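Local atomic coordinates of serine protease pet (Escherichia coli, PDB entry 4OM9), a protein that is a secreted autotransporter serine protease of enteroaggregative E. coli, an enterotoxin that probably acts by cleaving the host cytoskeletal protein alpha-fodrin. Residues G751-E756 with G792-A797; K757-S762 with A797-A802. All coordinates share one frame; numbering follows the deposited sequence.

Interaction 1: residues G751-E756 with G792-A797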
ATOM      1  N   GLY A 751      15.602  16.870  30.528  1.00 58.31           N
ATOM      2  CA  GLY A 751      14.297  17.506  30.517  1.00 56.21           C
ATOM      3  C   GLY A 751      13.351  16.840  31.489  1.00 56.31           C
ATOM      4  O   GLY A 751      13.261  15.610  31.526  1.00 57.00           O
ATOM      5  N   ASP A 752      12.641  17.651  32.268  1.00 68.94           N
ATOM      6  CA  ASP A 752      11.815  17.145  33.364  1.00 68.56           C
ATOM      7  C   ASP A 752      10.727  16.213  32.853  1.00 64.73           C
ATOM      8  O   ASP A 752      10.361  16.255  31.684  1.00 62.08           O
ATOM      9  CB  ASP A 752      11.186  18.301  34.146  1.00 69.19           C
ATOM     10  CG  ASP A 752      12.219  19.273  34.689  1.00 73.66           C
ATOM     11  OD1 ASP A 752      13.335  18.836  35.030  1.00 77.49           O
ATOM     12  OD2 ASP A 752      11.918  20.480  34.771  1.00 70.06           O
ATOM     13  N   ILE A 753      10.226  15.349  33.722  1.00 75.26           N
ATOM     14  CA  ILE A 753       9.093  14.521  33.346  1.00 76.82           C
ATOM     15  C   ILE A 753       8.023  14.571  34.426  1.00 80.54           C
ATOM     16  O   ILE A 753       8.277  14.295  35.599  1.00 86.26           O
ATOM     17  CB  ILE A 753       9.504  13.059  33.065  1.00 72.57           C
ATOM     18  CG1 ILE A 753       8.284  12.142  33.122  1.00 79.02           C
ATOM     19  CG2 ILE A 753      10.537  12.592  34.046  1.00 79.93           C
ATOM     20  CD1 ILE A 753       8.581  10.722  32.699  1.00 79.70           C
ATOM     21  N   LYS A 754       6.822  14.953  34.012  1.00 56.59           N
ATOM     22  CA  LYS A 754       5.710  15.102  34.921  1.00 57.62           C
ATOM     23  C   LYS A 754       4.562  14.226  34.456  1.00 56.88           C
ATOM     24  O   LYS A 754       4.472  13.888  33.277  1.00 55.16           O
ATOM     25  CB  LYS A 754       5.278  16.562  35.007  1.00 57.23           C
ATOM     26  CG  LYS A 754       4.579  17.060  33.781  1.00 55.08           C
ATOM     27  CD  LYS A 754       3.976  18.429  33.994  1.00 54.95           C
ATOM     28  CE  LYS A 754       3.283  18.894  32.718  1.00 52.84           C
ATOM     29  NZ  LYS A 754       2.447  20.101  32.966  1.00 52.84           N
ATOM     30  N   SER A 755       3.693  13.859  35.390  1.00 58.24           N
ATOM     31  CA  SER A 755       2.553  12.996  35.110  1.00 57.83           C
ATOM     32  C   SER A 755       1.635  12.901  36.308  1.00 64.55           C
ATOM     33  O   SER A 755       2.106  12.909  37.444  1.00 68.47           O
ATOM     34  CB  SER A 755       3.019  11.594  34.729  1.00 59.02           C
ATOM     35  OG  SER A 755       1.929  10.683  34.710  1.00 57.83           O
ATOM     36  N   GLU A 756       0.331  12.798  36.073  1.00 68.81           N
ATOM     37  CA  GLU A 756      -0.582  12.502  37.167  1.00 74.40           C
ATOM     38  C   GLU A 756      -1.476  11.303  36.872  1.00 78.97           C
ATOM     39  O   GLU A 756      -2.526  11.133  37.494  1.00 83.81           O
ATOM     40  CB  GLU A 756      -1.430  13.720  37.520  1.00 81.28           C
ATOM     41  CG  GLU A 756      -2.014  14.477  36.359  1.00 78.65           C
ATOM     42  CD  GLU A 756      -2.630  15.785  36.812  1.00 86.60           C
ATOM     43  OE1 GLU A 756      -3.312  16.444  36.000  1.00 91.67           O
ATOM     44  OE2 GLU A 756      -2.430  16.153  37.992  1.00 88.63           O
ATOM     45  N   GLY A 792      16.192  15.947  34.956  1.00 74.44           N
ATOM     46  CA  GLY A 792      16.370  15.468  36.312  1.00 82.53           C
ATOM     47  C   GLY A 792      15.317  15.941  37.288  1.00 81.73           C
ATOM     48  O   GLY A 792      15.656  16.392  38.368  1.00 87.05           O
ATOM     49  N   SER A 793      14.045  15.838  36.915  1.00 74.42           N
ATOM     50  CA  SER A 793      12.960  16.172  37.835  1.00 71.07           C
ATOM     51  C   SER A 793      11.684  15.406  37.497  1.00 71.28           C
ATOM     52  O   SER A 793      11.105  15.598  36.432  1.00 70.18           O
ATOM     53  CB  SER A 793      12.692  17.676  37.815  1.00 69.92           C
ATOM     54  OG  SER A 793      11.435  17.973  38.389  1.00 70.25           O
ATOM     55  N   ILE A 794      11.241  14.546  38.412  1.00 76.48           N
ATOM     56  CA  ILE A 794      10.074  13.700  38.158  1.00 73.26           C
ATOM     57  C   ILE A 794       8.917  13.940  39.128  1.00 75.83           C
ATOM     58  O   ILE A 794       8.944  13.483  40.274  1.00 80.75           O
ATOM     59  CB  ILE A 794      10.433  12.205  38.229  1.00 76.73           C
ATOM     60  CG1 ILE A 794      11.595  11.884  37.305  1.00 74.61           C
ATOM     61  CG2 ILE A 794       9.227  11.343  37.886  1.00 74.91           C
ATOM     62  CD1 ILE A 794      12.087  10.473  37.447  1.00 77.56           C
ATOM     63  N   LYS A 795       7.889  14.632  38.659  1.00 73.33           N
ATOM     64  CA  LYS A 795       6.688  14.820  39.455  1.00 74.28           C
ATOM     65  C   LYS A 795       5.577  13.895  38.989  1.00 74.79           C
ATOM     66  O   LYS A 795       4.671  14.314  38.279  1.00 74.09           O
ATOM     67  CB  LYS A 795       6.227  16.274  39.389  1.00 73.30           C
ATOM     68  CG  LYS A 795       7.353  17.267  39.569  1.00 72.50           C
ATOM     69  CD  LYS A 795       6.844  18.604  40.058  1.00 72.24           C
ATOM     70  CE  LYS A 795       7.992  19.589  40.244  1.00 71.49           C
ATOM     71  NZ  LYS A 795       8.685  19.860  38.947  1.00 69.80           N
ATOM     72  N   ALA A 796       5.654  12.632  39.389  1.00 76.11           N
ATOM     73  CA  ALA A 796       4.624  11.656  39.052  1.00 76.83           C
ATOM     74  C   ALA A 796       4.205  10.844  40.276  1.00 85.19           C
ATOM     75  O   ALA A 796       4.833   9.837  40.594  1.00 88.09           O
ATOM     76  CB  ALA A 796       5.119  10.738  37.960  1.00 76.74           C
ATOM     77  N   ALA A 797       3.134  11.269  40.946  1.00 83.59           N
ATOM     78  CA  ALA A 797       2.745  10.694  42.240  1.00 83.42           C
ATOM     79  C   ALA A 797       1.833   9.462  42.148  1.00 86.83           C
ATOM     80  O   ALA A 797       1.195   9.090  43.133  1.00 91.53           O
ATOM     81  CB  ALA A 797       2.072  11.760  43.098  1.00 82.41           C
TER
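Ile-753 and Lys-754 pair in parallel with Ile-794 and Lys-795, the axes of strands 753-755 and 794-796 running 4.6 Å apart and 9° from each other. This is the rung-to-rung pairing of a right-handed beta-helix, the stalk of the autotransporter passenger domain. Ile-753 N donates to Ser-793 O at 2.9 Å and Lys-795 N to Ile-753 O at 3.1 Å; Ser-755 N continues the ladder to Lys-795 O, coming from above that carbonyl's plane. Ile-753 O also faces the CA-H of Ile-794, so two groups converge on this oxygen.

On the buried face the isoleucines lie side by side, pointing the same way. Ile-753 CG2 sits between its own backbone N and carbonyl carbon, and meets Ile-794 CG1 at 3.5 Å, tighter than usual carbon contact. Ser-755 CB lies beside Ala-796 CB on the same face, while Leu-801 and Trp-808 pack on Ile-794. The lysines project from the exposed face, where Lys-754 stretches away and Lys-795 bends back to make a weak bond from NZ to Ser-793 OG. Asp-752 OD2 stays 5.3 Å from Lys-795 NZ, too far for a salt bridge, though the opposite charges may attract weakly. With CG anti to the carbonyl carbon (chi1 -57°), the Asp-752 carboxylate leans over Ser-793, and Asp-752 OD1 lies 3.1 Å from Ser-793 CB.

Interaction 2: residues K757-S762 with A797-A802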
ATOM      1  N   LYS A 757      -1.043  10.462  35.941  1.00 67.79           N
ATOM      2  CA  LYS A 757      -1.680   9.173  35.731  1.00 68.42           C
ATOM      3  C   LYS A 757      -0.832   8.062  36.345  1.00 70.52           C
ATOM      4  O   LYS A 757       0.274   8.307  36.831  1.00 67.22           O
ATOM      5  CB  LYS A 757      -1.888   8.912  34.238  1.00 67.21           C
ATOM      6  CG  LYS A 757      -2.715   9.971  33.524  1.00 62.65           C
ATOM      7  CD  LYS A 757      -4.151   9.994  34.026  1.00 64.70           C
ATOM      8  CE  LYS A 757      -5.079  10.677  33.024  1.00 55.01           C
ATOM      9  NZ  LYS A 757      -6.483  10.732  33.535  1.00 54.97           N
ATOM     10  N   ALA A 758      -1.351   6.839  36.318  1.00 75.17           N
ATOM     11  CA  ALA A 758      -0.576   5.685  36.754  1.00 75.89           C
ATOM     12  C   ALA A 758       0.361   5.246  35.631  1.00 78.70           C
ATOM     13  O   ALA A 758       0.023   4.371  34.837  1.00 81.94           O
ATOM     14  CB  ALA A 758      -1.493   4.546  37.170  1.00 71.01           C
ATOM     15  N   ALA A 759       1.536   5.865  35.553  1.00 61.05           N
ATOM     16  CA  ALA A 759       2.464   5.556  34.464  1.00 65.78           C
ATOM     17  C   ALA A 759       3.580   4.645  34.950  1.00 75.19           C
ATOM     18  O   ALA A 759       3.660   4.337  36.135  1.00 78.16           O
ATOM     19  CB  ALA A 759       3.037   6.831  33.865  1.00 65.25           C
ATOM     20  N   LYS A 760       4.437   4.207  34.035  1.00 82.75           N
ATOM     21  CA  LYS A 760       5.457   3.225  34.384  1.00 83.73           C
ATOM     22  C   LYS A 760       6.831   3.564  33.828  1.00 77.85           C
ATOM     23  O   LYS A 760       6.982   4.528  33.088  1.00 75.08           O
ATOM     24  CB  LYS A 760       5.041   1.840  33.886  1.00 84.11           C
ATOM     25  CG  LYS A 760       3.694   1.349  34.404  1.00 85.83           C
ATOM     26  CD  LYS A 760       3.120   0.292  33.471  1.00 85.03           C
ATOM     27  CE  LYS A 760       3.923  -1.010  33.506  1.00 84.56           C
ATOM     28  NZ  LYS A 760       3.719  -1.736  34.794  1.00 93.28           N
ATOM     29  N   LEU A 761       7.829   2.785  34.248  1.00 96.84           N
ATOM     30  CA  LEU A 761       9.098   2.655  33.529  1.00 92.97           C
ATOM     31  C   LEU A 761       9.978   3.925  33.599  1.00 85.85           C
ATOM     32  O   LEU A 761       9.453   5.012  33.867  1.00 87.68           O
ATOM     33  CB  LEU A 761       8.775   2.234  32.085  1.00 93.54           C
ATOM     34  CG  LEU A 761       8.378   0.749  32.028  1.00 96.15           C
ATOM     35  CD1 LEU A 761       7.950   0.320  30.641  1.00 87.06           C
ATOM     36  CD2 LEU A 761       9.516  -0.135  32.545  1.00 93.00           C
ATOM     37  N   SER A 762      11.304   3.820  33.398  1.00117.23           N
ATOM     38  CA  SER A 762      12.037   2.619  32.958  1.00108.27           C
ATOM     39  C   SER A 762      13.524   2.613  33.273  1.00116.61           C
ATOM     40  O   SER A 762      14.065   1.597  33.697  1.00122.90           O
ATOM     41  CB  SER A 762      11.971   2.483  31.464  1.00105.37           C
ATOM     42  OG  SER A 762      12.892   3.406  30.904  1.00106.81           O
ATOM     43  N   ALA A 797       3.134  11.269  40.946  1.00 83.59           N
ATOM     44  CA  ALA A 797       2.745  10.694  42.240  1.00 83.42           C
ATOM     45  C   ALA A 797       1.833   9.462  42.148  1.00 86.83           C
ATOM     46  O   ALA A 797       1.195   9.090  43.133  1.00 91.53           O
ATOM     47  CB  ALA A 797       2.072  11.760  43.098  1.00 82.41           C
ATOM     48  N   GLN A 798       1.759   8.835  40.977  1.00 83.26           N
ATOM     49  CA  GLN A 798       0.987   7.603  40.831  1.00 83.68           C
ATOM     50  C   GLN A 798       1.781   6.564  40.056  1.00 82.98           C
ATOM     51  O   GLN A 798       1.346   5.424  39.891  1.00 83.93           O
ATOM     52  CB  GLN A 798      -0.346   7.862  40.126  1.00 83.15           C
ATOM     53  CG  GLN A 798      -1.277   8.828  40.839  1.00 87.35           C
ATOM     54  CD  GLN A 798      -1.177  10.240  40.295  1.00 90.69           C
ATOM     55  OE1 GLN A 798      -0.121  10.661  39.819  1.00 92.03           O
ATOM     56  NE2 GLN A 798      -2.282  10.976  40.350  1.00 89.71           N
ATOM     57  N   SER A 799       2.964   6.969  39.609  1.00 81.67           N
ATOM     58  CA  SER A 799       3.703   6.232  38.590  1.00 80.96           C
ATOM     59  C   SER A 799       4.829   5.357  39.144  1.00 81.88           C
ATOM     60  O   SER A 799       5.368   5.623  40.218  1.00 82.65           O
ATOM     61  CB  SER A 799       4.269   7.220  37.570  1.00 78.98           C
ATOM     62  OG  SER A 799       3.328   8.246  37.296  1.00 78.25           O
ATOM     63  N   SER A 800       5.176   4.316  38.394  1.00 96.22           N
ATOM     64  CA  SER A 800       6.284   3.430  38.738  1.00 93.57           C
ATOM     65  C   SER A 800       7.604   3.969  38.191  1.00 93.16           C
ATOM     66  O   SER A 800       7.619   4.975  37.484  1.00 96.77           O
ATOM     67  CB  SER A 800       6.028   2.022  38.195  1.00 96.82           C
ATOM     68  OG  SER A 800       4.801   1.502  38.675  1.00 98.62           O
ATOM     69  N   LEU A 801       8.709   3.299  38.514  1.00 82.39           N
ATOM     70  CA  LEU A 801      10.005   3.670  37.948  1.00 81.47           C
ATOM     71  C   LEU A 801      11.057   2.570  38.068  1.00 82.65           C
ATOM     72  O   LEU A 801      11.744   2.475  39.084  1.00 85.39           O
ATOM     73  CB  LEU A 801      10.534   4.945  38.607  1.00 80.98           C
ATOM     74  CG  LEU A 801      11.730   5.550  37.872  1.00 79.79           C
ATOM     75  CD1 LEU A 801      11.407   5.695  36.371  1.00 78.26           C
ATOM     76  CD2 LEU A 801      12.151   6.880  38.462  1.00 79.23           C
ATOM     77  N   ALA A 802      11.193   1.746  37.032  1.00108.80           N
ATOM     78  CA  ALA A 802      12.212   0.699  37.026  1.00111.63           C
ATOM     79  C   ALA A 802      13.591   1.324  36.849  1.00114.09           C
ATOM     80  O   ALA A 802      13.718   2.382  36.240  1.00110.14           O
ATOM     81  CB  ALA A 802      11.936  -0.310  35.937  1.00110.34           C
TER
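Residues 757-762 and 798-802 run alongside each other, 8° apart in overall direction, with Ala-759 opposite Ser-799 and Leu-761 opposite Leu-801. They are equivalent turn-and-loop segments on successive coils of the right-handed beta-helix, stacked like its strands but without regular strand geometry.

Two hydrogen bonds join them. Ser-800 N donates to Ala-759 O at 2.7 Å, with an N-H...O angle of 162° and the donor tilted from the carbonyl plane. The other uses a side chain: Ser-799 OG, anti to its own carbonyl carbon, reaches Lys-757 O at 3.1 Å, nearly in line with the C=O bond. That carbonyl also takes a weak bond from Ala-759 N within its own segment, around the inverse gamma turn centred on Ala-758. One oxygen thus ties the turn together and holds it to the next coil.

The remaining contacts are apolar or mixed. Gln-798 CB packs against Lys-757 O at 3.4 Å, and Ala-759 CB rests on the Ser-799 hydroxyl. Farther along, Leu-761 CD2 approaches Ala-802 CB at 4.2 Å, while the Leu-761 side chain also touches Asn-740 and Thr-742 of strand 740-744. Ser-762 OG takes part in a hydrogen bond with Ala-743 N. The peptide between Leu-761 and Ser-762 is cis. On the buried side, Leu-801, whose chi2 of 51° turns CD1 back, sets CD1 against this cis peptide, 3.2 Å from Leu-761 O and 3.5 Å from Ser-762 N.

Overall arrangement
Both contacts join the same two neighbouring coils of the beta-helix, and Ala-797 belongs to both; the chain passes from interaction 1 straight into interaction 2 on each coil, their centres 10 Å apart. Interaction 1 is mostly buried and is held by a regular backbone ladder, with mainly apolar side chains inside and charged ones outside. Interaction 2, partly buried, covers the following turn and loop, where backbone pairing falls to one bond and a serine hydroxyl provides the other. Packing runs on between them: Ile-794 CD1 meets Leu-801 CD2 at 3.7 Å in the interior, while Gln-798 NE2 approaches Glu-756 O at 2.9 Å near the surface.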